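Local structure of putative drug/sodium antiporter (Escherichia coli, 4Z3N) at residues 26-31 / 330-335; 30-35 / 311-316. The protein probably exports the genotoxin colibactin across the cell membrane as an antiporter of the MATE family. All blocks are in the same frame, centred on the assembly; numbering follows the deposited sequence.

Contact 1: residues 26-31 / 330-335; sequences GSLYKL and LNAYWA. With OLC ((2R)-2,3-dihydroxypropyl (9Z)-octadec-9-enoate), chain F.
This is a partly buried, apolar helix-to-helix contact. It joins the start of helix 28-56, the first transmembrane helix, to the early turns of helix 326-358 in the second half of the MATE transporter. Ser27 holds the N-cap position, so the chain enters its helix just where the packing begins. Leu28 has the largest share of the buried surface, followed by Ala335. Its CG stands anti to the carbonyl carbon (chi1 -74°), and the branch crosses Asn331 at about a right angle. CD1 of Leu28 lies 3.5 Å from CB of Asn331, while CD2 faces CB of Ala332 at 4.2 Å. At its base, CB of Leu28 meets CB of Ala335 at 3.9 Å. That alanine methyl also packs off-centre over the ring of Tyr29 in a CH-pi contact, 4.3 Å from the ring centroid. The edge of the same ring, at CE1, lies 3.5 Å from the carbonyl O of Ala335. Further along helix 326-358, Ala338 and Leu339 also touch Tyr29. On the other side of the helix, Trp334 is sandwiched: CE2 of Tyr333 lies over one face, and C8 of a monoolein chain over the other. A hydrogen bond from Arg328 to the carbonyl O of Gly26 adds a polar tie next to the contact. Between the two segments themselves, the join rests on methyl and ring packing, so it depends on close fit and not on directional bonds; the small Ala335 lets both Leu28 and Tyr29 come close to the helix.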
loop_
_atom_site.group_PDB
_atom_site.type_symbol
_atom_site.label_atom_id
_atom_site.label_comp_id
_atom_site.label_asym_id
_atom_site.label_seq_id
_atom_site.Cartn_x
_atom_site.Cartn_y
_atom_site.Cartn_z
ATOM N N GLY A 26 15.989 -12.830 19.239
ATOM C CA GLY A 26 15.284 -11.978 20.191
ATOM C C GLY A 26 13.780 -12.139 20.413
ATOM O O GLY A 26 13.138 -13.057 19.897
ATOM N N SER A 27 13.218 -11.233 21.209
ATOM C CA SER A 27 11.768 -11.140 21.361
ATOM C C SER A 27 11.120 -10.619 20.068
ATOM O O SER A 27 11.462 -9.541 19.559
ATOM C CB SER A 27 11.411 -10.231 22.527
ATOM O OG SER A 27 10.038 -9.906 22.530
ATOM N N LEU A 28 10.181 -11.388 19.538
ATOM C CA LEU A 28 9.590 -11.037 18.264
ATOM C C LEU A 28 8.754 -9.767 18.367
ATOM O O LEU A 28 8.753 -8.959 17.434
ATOM C CB LEU A 28 8.760 -12.197 17.727
ATOM C CG LEU A 28 9.651 -13.322 17.207
ATOM C CD1 LEU A 28 8.829 -14.553 16.946
ATOM C CD2 LEU A 28 10.407 -12.888 15.955
ATOM N N TYR A 29 8.071 -9.568 19.495
ATOM C CA TYR A 29 7.253 -8.365 19.659
ATOM C C TYR A 29 8.107 -7.113 19.660
ATOM O O TYR A 29 7.789 -6.159 18.950
ATOM C CB TYR A 29 6.410 -8.433 20.932
ATOM C CG TYR A 29 5.390 -9.532 20.880
ATOM C CD1 TYR A 29 4.343 -9.478 19.984
ATOM C CD2 TYR A 29 5.492 -10.640 21.714
ATOM C CE1 TYR A 29 3.410 -10.494 19.923
ATOM C CE2 TYR A 29 4.573 -11.662 21.664
ATOM C CZ TYR A 29 3.529 -11.582 20.763
ATOM O OH TYR A 29 2.597 -12.585 20.690
ATOM N N LYS A 30 9.186 -7.119 20.439
ATOM C CA LYS A 30 10.149 -6.017 20.441
ATOM C C LYS A 30 10.745 -5.808 19.043
ATOM O O LYS A 30 10.842 -4.679 18.549
ATOM C CB LYS A 30 11.276 -6.267 21.464
ATOM C CG LYS A 30 10.812 -6.300 22.925
ATOM C CD LYS A 30 9.853 -5.139 23.229
ATOM C CE LYS A 30 9.141 -5.313 24.575
ATOM N NZ LYS A 30 7.676 -5.617 24.440
ATOM N N LEU A 31 11.131 -6.904 18.406
ATOM C CA LEU A 31 11.725 -6.843 17.080
ATOM C C LEU A 31 10.766 -6.232 16.039
ATOM O O LEU A 31 11.141 -5.303 15.331
ATOM C CB LEU A 31 12.180 -8.241 16.656
ATOM C CG LEU A 31 12.732 -8.365 15.238
ATOM C CD1 LEU A 31 13.945 -7.449 15.002
ATOM C CD2 LEU A 31 13.036 -9.842 14.881
ATOM N N LEU A 330 7.276 -18.607 11.367
ATOM C CA LEU A 330 5.901 -18.884 11.755
ATOM C C LEU A 330 5.517 -18.131 13.030
ATOM O O LEU A 330 4.412 -17.580 13.120
ATOM C CB LEU A 330 5.690 -20.386 11.955
ATOM C CG LEU A 330 5.532 -21.248 10.716
ATOM C CD1 LEU A 330 5.046 -22.656 11.104
ATOM C CD2 LEU A 330 4.572 -20.591 9.720
ATOM N N ASN A 331 6.413 -18.124 14.017
ATOM C CA ASN A 331 6.198 -17.342 15.232
ATOM C C ASN A 331 6.149 -15.865 14.938
ATOM O O ASN A 331 5.432 -15.125 15.602
ATOM C CB ASN A 331 7.300 -17.578 16.272
ATOM C CG ASN A 331 7.370 -19.004 16.748
ATOM O OD1 ASN A 331 6.352 -19.648 17.006
ATOM N ND2 ASN A 331 8.588 -19.506 16.871
ATOM N N ALA A 332 6.946 -15.441 13.960
ATOM C CA ALA A 332 7.002 -14.046 13.551
ATOM C C ALA A 332 5.657 -13.609 12.970
ATOM O O ALA A 332 5.140 -12.534 13.330
ATOM C CB ALA A 332 8.117 -13.820 12.552
ATOM N N TYR A 333 5.082 -14.441 12.101
ATOM C CA TYR A 333 3.757 -14.155 11.557
ATOM C C TYR A 333 2.683 -13.981 12.646
ATOM O O TYR A 333 1.963 -12.980 12.654
ATOM C CB TYR A 333 3.331 -15.249 10.602
ATOM C CG TYR A 333 1.858 -15.209 10.301
ATOM C CD1 TYR A 333 1.348 -14.353 9.335
ATOM C CD2 TYR A 333 0.972 -16.023 10.996
ATOM C CE1 TYR A 333 0.002 -14.304 9.084
ATOM C CE2 TYR A 333 -0.371 -15.984 10.744
ATOM C CZ TYR A 333 -0.854 -15.121 9.790
ATOM O OH TYR A 333 -2.203 -15.096 9.551
ATOM N N TRP A 334 2.585 -14.932 13.578
ATOM C CA TRP A 334 1.587 -14.836 14.653
ATOM C C TRP A 334 1.884 -13.738 15.689
ATOM O O TRP A 334 0.949 -13.244 16.323
ATOM C CB TRP A 334 1.418 -16.179 15.366
ATOM C CG TRP A 334 0.802 -17.235 14.508
ATOM C CD1 TRP A 334 1.437 -18.296 13.952
ATOM C CD2 TRP A 334 -0.570 -17.321 14.085
ATOM N NE1 TRP A 334 0.555 -19.044 13.207
ATOM C CE2 TRP A 334 -0.685 -18.476 13.277
ATOM C CE3 TRP A 334 -1.710 -16.544 14.315
ATOM C CZ2 TRP A 334 -1.892 -18.873 12.690
ATOM C CZ3 TRP A 334 -2.918 -16.940 13.729
ATOM C CH2 TRP A 334 -2.992 -18.095 12.925
ATOM N N ALA A 335 3.153 -13.351 15.864
ATOM C CA ALA A 335 3.484 -12.168 16.681
ATOM C C ALA A 335 2.900 -10.893 16.037
ATOM O O ALA A 335 2.243 -10.059 16.698
ATOM C CB ALA A 335 4.987 -12.033 16.848
HETATM C C18 OLC F . -13.540 -16.362 11.809
HETATM C C10 OLC F . -5.697 -18.956 16.501
HETATM C C9 OLC F . -4.516 -19.022 17.154
HETATM C C17 OLC F . -12.128 -16.834 11.496
HETATM C C11 OLC F . -6.042 -17.759 15.631
HETATM C C8 OLC F . -3.293 -19.557 16.425
HETATM C C16 OLC F . -11.215 -16.614 12.689
HETATM C C12 OLC F . -6.966 -18.184 14.508
HETATM C C7 OLC F . -2.165 -19.899 17.383
HETATM C C15 OLC F . -9.757 -16.916 12.370
HETATM C C13 OLC F . -7.978 -17.099 14.160
HETATM C C6 OLC F . -1.383 -21.063 16.826
HETATM C C14 OLC F . -9.157 -17.764 13.471
#

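Contact 2: residues 30-35 / 311-316; sequences KLLLRM and TALLTV
Met35, Leu32 and Ala312 bury the most surface where helix 28-56 meets helix 286-322. Met35 has CG anti to its carbonyl carbon, and its chain is extended as far as SD. It then bends at chi3 (72°), which brings CE beside CB and CG2 of Thr315. SD lies 3.9 Å from CG2 of Val316, and the two side chains cross obliquely. At the root of Met35, CB rests 3.8 Å from CB of Ala312. The methyl of Ala312 also sits 3.6 Å from the backbone O of Leu32. The two transmembrane helices belong to opposite halves of the MATE fold. Their short segments run at 126° to each other, with axes 8.9 Å apart at closest approach. Leu32 sends CD2 to the backbone of Leu313, 3.9 Å from its CA, and the same methyl is 4.0 Å from CB of Ala312. Ala335 and Ala336 of helix 326-358 also touch Leu32. Beside this group, Leu31 has CG anti to the backbone N (chi1 176°) and meets Val316 tip to tip, CD2 to CG2 at 3.7 Å. Thr315 is buried, and its OG1 is hydrogen-bonded to the backbone O of Gln176, outside the two segments.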
loop_
_atom_site.group_PDB
_atom_site.type_symbol
_atom_site.label_atom_id
_atom_site.label_comp_id
_atom_site.label_asym_id
_atom_site.label_seq_id
_atom_site.Cartn_x
_atom_site.Cartn_y
_atom_site.Cartn_z
ATOM N N LYS A 30 9.186 -7.119 20.439
ATOM C CA LYS A 30 10.149 -6.017 20.441
ATOM C C LYS A 30 10.745 -5.808 19.043
ATOM O O LYS A 30 10.842 -4.679 18.549
ATOM C CB LYS A 30 11.276 -6.267 21.464
ATOM C CG LYS A 30 10.812 -6.300 22.925
ATOM C CD LYS A 30 9.853 -5.139 23.229
ATOM C CE LYS A 30 9.141 -5.313 24.575
ATOM N NZ LYS A 30 7.676 -5.617 24.440
ATOM N N LEU A 31 11.131 -6.904 18.406
ATOM C CA LEU A 31 11.725 -6.843 17.080
ATOM C C LEU A 31 10.766 -6.232 16.039
ATOM O O LEU A 31 11.141 -5.303 15.331
ATOM C CB LEU A 31 12.180 -8.241 16.656
ATOM C CG LEU A 31 12.732 -8.365 15.238
ATOM C CD1 LEU A 31 13.945 -7.449 15.002
ATOM C CD2 LEU A 31 13.036 -9.842 14.881
ATOM N N LEU A 32 9.531 -6.724 15.959
ATOM C CA LEU A 32 8.574 -6.183 14.998
ATOM C C LEU A 32 8.189 -4.716 15.276
ATOM O O LEU A 32 8.005 -3.924 14.341
ATOM C CB LEU A 32 7.308 -7.042 14.964
ATOM C CG LEU A 32 7.416 -8.401 14.286
ATOM C CD1 LEU A 32 6.190 -9.234 14.605
ATOM C CD2 LEU A 32 7.590 -8.256 12.784
ATOM N N LEU A 33 8.050 -4.354 16.545
ATOM C CA LEU A 33 7.610 -3.007 16.883
ATOM C C LEU A 33 8.670 -1.992 16.585
ATOM O O LEU A 33 8.376 -0.911 16.088
ATOM C CB LEU A 33 7.238 -2.903 18.351
ATOM C CG LEU A 33 5.817 -3.298 18.694
ATOM C CD1 LEU A 33 5.612 -3.051 20.175
ATOM C CD2 LEU A 33 4.852 -2.497 17.821
ATOM N N ARG A 34 9.912 -2.326 16.909
ATOM C CA ARG A 34 10.995 -1.373 16.729
ATOM C C ARG A 34 11.234 -1.116 15.254
ATOM O O ARG A 34 11.741 -0.068 14.865
ATOM C CB ARG A 34 12.265 -1.873 17.381
ATOM C CG ARG A 34 13.173 -2.546 16.426
ATOM C CD ARG A 34 14.158 -3.399 17.189
ATOM N NE ARG A 34 15.488 -2.813 17.183
ATOM C CZ ARG A 34 16.531 -3.357 17.789
ATOM N NH1 ARG A 34 16.381 -4.499 18.456
ATOM N NH2 ARG A 34 17.715 -2.757 17.727
ATOM N N MET A 35 10.893 -2.098 14.438
ATOM C CA MET A 35 10.953 -1.955 13.003
ATOM C C MET A 35 9.713 -1.297 12.424
ATOM O O MET A 35 9.807 -0.524 11.462
ATOM C CB MET A 35 11.166 -3.311 12.369
ATOM C CG MET A 35 12.522 -3.891 12.663
ATOM S SD MET A 35 12.662 -5.521 11.956
ATOM C CE MET A 35 12.774 -5.140 10.211
ATOM N N THR A 311 5.302 -4.492 6.859
ATOM C CA THR A 311 6.582 -4.176 6.240
ATOM C C THR A 311 7.685 -4.765 7.107
ATOM O O THR A 311 8.688 -5.257 6.582
ATOM C CB THR A 311 6.853 -2.614 6.032
ATOM O OG1 THR A 311 6.956 -1.943 7.294
ATOM C CG2 THR A 311 5.805 -1.954 5.163
ATOM N N ALA A 312 7.472 -4.732 8.427
ATOM C CA ALA A 312 8.454 -5.213 9.405
ATOM C C ALA A 312 8.579 -6.724 9.327
ATOM O O ALA A 312 9.650 -7.284 9.550
ATOM C CB ALA A 312 8.069 -4.790 10.819
ATOM N N LEU A 313 7.460 -7.357 8.993
ATOM C CA LEU A 313 7.342 -8.800 8.978
ATOM C C LEU A 313 8.036 -9.392 7.765
ATOM O O LEU A 313 8.558 -10.508 7.830
ATOM C CB LEU A 313 5.868 -9.223 8.999
ATOM C CG LEU A 313 5.661 -10.741 8.943
ATOM C CD1 LEU A 313 6.161 -11.439 10.230
ATOM C CD2 LEU A 313 4.222 -11.060 8.675
ATOM N N LEU A 314 8.032 -8.647 6.662
ATOM C CA LEU A 314 8.721 -9.072 5.444
ATOM C C LEU A 314 10.234 -9.282 5.711
ATOM O O LEU A 314 10.820 -10.324 5.396
ATOM C CB LEU A 314 8.502 -8.040 4.320
ATOM C CG LEU A 314 9.077 -8.476 2.969
ATOM C CD1 LEU A 314 7.987 -8.993 2.090
ATOM C CD2 LEU A 314 9.823 -7.353 2.295
ATOM N N THR A 315 10.846 -8.281 6.325
ATOM C CA THR A 315 12.230 -8.369 6.746
ATOM C C THR A 315 12.535 -9.513 7.717
ATOM O O THR A 315 13.557 -10.199 7.572
ATOM C CB THR A 315 12.635 -7.085 7.394
ATOM O OG1 THR A 315 12.097 -6.008 6.614
ATOM C CG2 THR A 315 14.146 -6.998 7.460
ATOM N N VAL A 316 11.661 -9.703 8.703
ATOM C CA VAL A 316 11.878 -10.726 9.714
ATOM C C VAL A 316 11.643 -12.129 9.134
ATOM O O VAL A 316 12.421 -13.056 9.396
ATOM C CB VAL A 316 10.978 -10.502 10.944
ATOM C CG1 VAL A 316 11.055 -11.700 11.874
ATOM C CG2 VAL A 316 11.381 -9.224 11.666
#

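Contacts 1 and 2 share Lys30 and Leu31 on helix 28-56, and their centres lie about 8 Å apart. Helix 286-322 and helix 326-358 follow each other in the chain, so successive helices of the second half receive the same N-terminal region. Ala332 joins the two contacts: its CB is 3.7 Å from CG1 of Val316, and its O is 3.4 Å from CD1 of Leu313. Contact 2 is wholly buried, whereas contact 1 reaches the exposed Tyr29 and Asn331. Lipid lies beside contact 1, at Trp334. In contact 2, the side chain of Leu313 is about 14 Å from a bound monoolein.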